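Local coordinates for protein NADPH-dependent aldehyde reductase YqhD (Escherichia coli, PDB 4QGS) that reduces a broad range of short-chain aldehydes to alcohols with NADPH, using a single zinc ion per subunit, at residues Glu212-Lys217 with Leu315-Glu320. Numbering follows the deposited sequence.
Sequences EQYVTK and LLQYAE
Tyr214 OH and Gln317 NE2 are both hydrogen-bonded to one oxygen, Glu229 OE2 of helix 222-244. Sharing that oxygen, the two groups come close without a hydrogen bond between them: Tyr214 OH stands 4.0 Å from Gln317 NE2 and packs instead on Gln317 CG, at 3.6 Å. NE2 lies at the edge of the Tyr214 ring, near its plane, with the amide plane turned 85° from the ring. Tyr214 CG is anti to the backbone N (chi1 164°), and farther out the ring sets CE2 4.0 Å from Tyr318 CD1, where the two rings meet rim to rim, and 3.9 Å from Tyr318 CB. A phenylalanine in place of Tyr214 would probably keep this ring contact but leave Glu229 OE2 without the hydroxyl, with Gln317 NE2 still bonded to it, and Gln317 CG without the oxygen packed on it. The loop 212-217, which follows helix 196-211, thereby rests on helix 312-323 in the all-helical C-terminal domain of the iron-containing alcohol dehydrogenases; OE2 of Glu212 hydrogen-bonds ND1 of the zinc ligand His278. Val215 is the centre of an inverse gamma turn, and its CB is directed toward helix 312-323. Its CG1 packs 3.7 Å from Leu315 CD2, the two side chains crossing at about a right angle, while CG2 approaches Tyr318 CD1 at 4.2 Å. Trp304 of helix 292-306 touches both Val215 and Leu315.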
loop_
_atom_site.group_PDB
_atom_site.type_symbol
_atom_site.label_atom_id
_atom_site.label_comp_id
_atom_site.label_asym_id
_atom_site.label_seq_id
_atom_site.Cartn_x
_atom_site.Cartn_y
_atom_site.Cartn_z
ATOM N N GLU A 212 -4.559 1.375 -11.074
ATOM C CA GLU A 212 -4.110 0.022 -11.421
ATOM C C GLU A 212 -5.307 -0.909 -11.579
ATOM O O GLU A 212 -5.204 -1.956 -12.214
ATOM C CB GLU A 212 -3.183 -0.555 -10.357
ATOM C CG GLU A 212 -1.819 0.142 -10.244
ATOM C CD GLU A 212 -0.768 -0.376 -11.225
ATOM O OE1 GLU A 212 -1.106 -0.740 -12.380
ATOM O OE2 GLU A 212 0.415 -0.425 -10.826
ATOM N N GLN A 213 -6.420 -0.506 -10.974
ATOM C CA GLN A 213 -7.640 -1.313 -10.943
ATOM C C GLN A 213 -8.799 -0.667 -11.693
ATOM O O GLN A 213 -9.941 -1.155 -11.644
ATOM C CB GLN A 213 -8.042 -1.573 -9.492
ATOM C CG GLN A 213 -6.948 -2.252 -8.658
ATOM C CD GLN A 213 -7.300 -2.318 -7.180
ATOM O OE1 GLN A 213 -7.987 -3.238 -6.738
ATOM N NE2 GLN A 213 -6.804 -1.357 -6.400
ATOM N N TYR A 214 -8.523 0.420 -12.401
ATOM C CA TYR A 214 -9.589 1.187 -13.036
ATOM C C TYR A 214 -9.230 1.614 -14.463
ATOM O O TYR A 214 -10.059 1.518 -15.364
ATOM C CB TYR A 214 -9.946 2.413 -12.171
ATOM C CG TYR A 214 -10.759 3.473 -12.883
ATOM C CD1 TYR A 214 -12.096 3.246 -13.226
ATOM C CD2 TYR A 214 -10.193 4.697 -13.224
ATOM C CE1 TYR A 214 -12.833 4.219 -13.883
ATOM C CE2 TYR A 214 -10.922 5.678 -13.882
ATOM C CZ TYR A 214 -12.246 5.417 -14.218
ATOM O OH TYR A 214 -12.973 6.379 -14.870
ATOM N N VAL A 215 -8.006 2.080 -14.691
ATOM C CA VAL A 215 -7.644 2.490 -16.039
ATOM C C VAL A 215 -7.112 1.253 -16.756
ATOM O O VAL A 215 -5.904 1.037 -16.896
ATOM C CB VAL A 215 -6.630 3.639 -16.050
ATOM C CG1 VAL A 215 -6.380 4.097 -17.480
ATOM C CG2 VAL A 215 -7.181 4.789 -15.215
ATOM N N THR A 216 -8.055 0.425 -17.189
ATOM C CA THR A 216 -7.741 -0.892 -17.709
ATOM C C THR A 216 -8.581 -1.183 -18.955
ATOM O O THR A 216 -8.252 -0.732 -20.048
ATOM C CB THR A 216 -7.983 -1.981 -16.644
ATOM O OG1 THR A 216 -9.319 -1.862 -16.140
ATOM C CG2 THR A 216 -7.004 -1.825 -15.483
ATOM N N LYS A 217 -9.667 -1.929 -18.766
ATOM C CA LYS A 217 -10.575 -2.288 -19.861
ATOM C C LYS A 217 -12.008 -2.150 -19.387
ATOM O O LYS A 217 -12.310 -2.517 -18.257
ATOM C CB LYS A 217 -10.334 -3.727 -20.339
ATOM C CG LYS A 217 -9.095 -3.926 -21.171
ATOM C CD LYS A 217 -8.868 -5.404 -21.479
ATOM C CE LYS A 217 -8.868 -6.250 -20.212
ATOM N NZ LYS A 217 -8.581 -7.681 -20.497
ATOM N N LEU A 315 -9.098 5.201 -20.487
ATOM C CA LEU A 315 -8.399 6.491 -20.457
ATOM C C LEU A 315 -9.349 7.638 -20.794
ATOM O O LEU A 315 -9.290 8.701 -20.190
ATOM C CB LEU A 315 -7.209 6.480 -21.421
ATOM C CG LEU A 315 -5.972 5.786 -20.863
ATOM C CD1 LEU A 315 -5.005 5.422 -21.999
ATOM C CD2 LEU A 315 -5.287 6.712 -19.836
ATOM N N LEU A 316 -10.246 7.424 -21.759
ATOM C CA LEU A 316 -11.213 8.455 -22.107
ATOM C C LEU A 316 -12.258 8.645 -21.009
ATOM O O LEU A 316 -12.711 9.765 -20.744
ATOM C CB LEU A 316 -11.912 8.099 -23.434
ATOM C CG LEU A 316 -10.999 8.166 -24.656
ATOM C CD1 LEU A 316 -11.692 7.503 -25.849
ATOM C CD2 LEU A 316 -10.653 9.598 -24.975
ATOM N N GLN A 317 -12.648 7.548 -20.369
ATOM C CA GLN A 317 -13.603 7.634 -19.265
ATOM C C GLN A 317 -12.972 8.383 -18.094
ATOM O O GLN A 317 -13.597 9.239 -17.475
ATOM C CB GLN A 317 -14.077 6.241 -18.823
ATOM C CG GLN A 317 -15.159 6.294 -17.728
ATOM C CD GLN A 317 -15.833 4.951 -17.486
ATOM O OE1 GLN A 317 -15.854 4.088 -18.363
ATOM N NE2 GLN A 317 -16.380 4.765 -16.287
ATOM N N TYR A 318 -11.719 8.049 -17.807
ATOM C CA TYR A 318 -10.943 8.710 -16.767
ATOM C C TYR A 318 -10.833 10.201 -17.057
ATOM O O TYR A 318 -11.045 11.032 -16.171
ATOM C CB TYR A 318 -9.566 8.037 -16.677
ATOM C CG TYR A 318 -8.476 8.750 -15.900
ATOM C CD1 TYR A 318 -8.464 8.734 -14.514
ATOM C CD2 TYR A 318 -7.417 9.361 -16.560
ATOM C CE1 TYR A 318 -7.438 9.352 -13.790
ATOM C CE2 TYR A 318 -6.379 9.984 -15.849
ATOM C CZ TYR A 318 -6.406 9.979 -14.466
ATOM O OH TYR A 318 -5.395 10.584 -13.751
ATOM N N ALA A 319 -10.550 10.540 -18.310
ATOM C CA ALA A 319 -10.375 11.940 -18.697
ATOM C C ALA A 319 -11.648 12.738 -18.454
ATOM O O ALA A 319 -11.606 13.845 -17.930
ATOM C CB ALA A 319 -9.960 12.043 -20.143
ATOM N N GLU A 320 -12.784 12.158 -18.826
ATOM C CA GLU A 320 -14.069 12.819 -18.645
ATOM C C GLU A 320 -14.526 12.849 -17.180
ATOM O O GLU A 320 -14.868 13.913 -16.649
ATOM C CB GLU A 320 -15.123 12.119 -19.515
ATOM C CG GLU A 320 -16.491 12.755 -19.474
ATOM C CD GLU A 320 -17.427 12.140 -20.499
ATOM O OE1 GLU A 320 -17.026 12.023 -21.675
ATOM O OE2 GLU A 320 -18.555 11.764 -20.129
#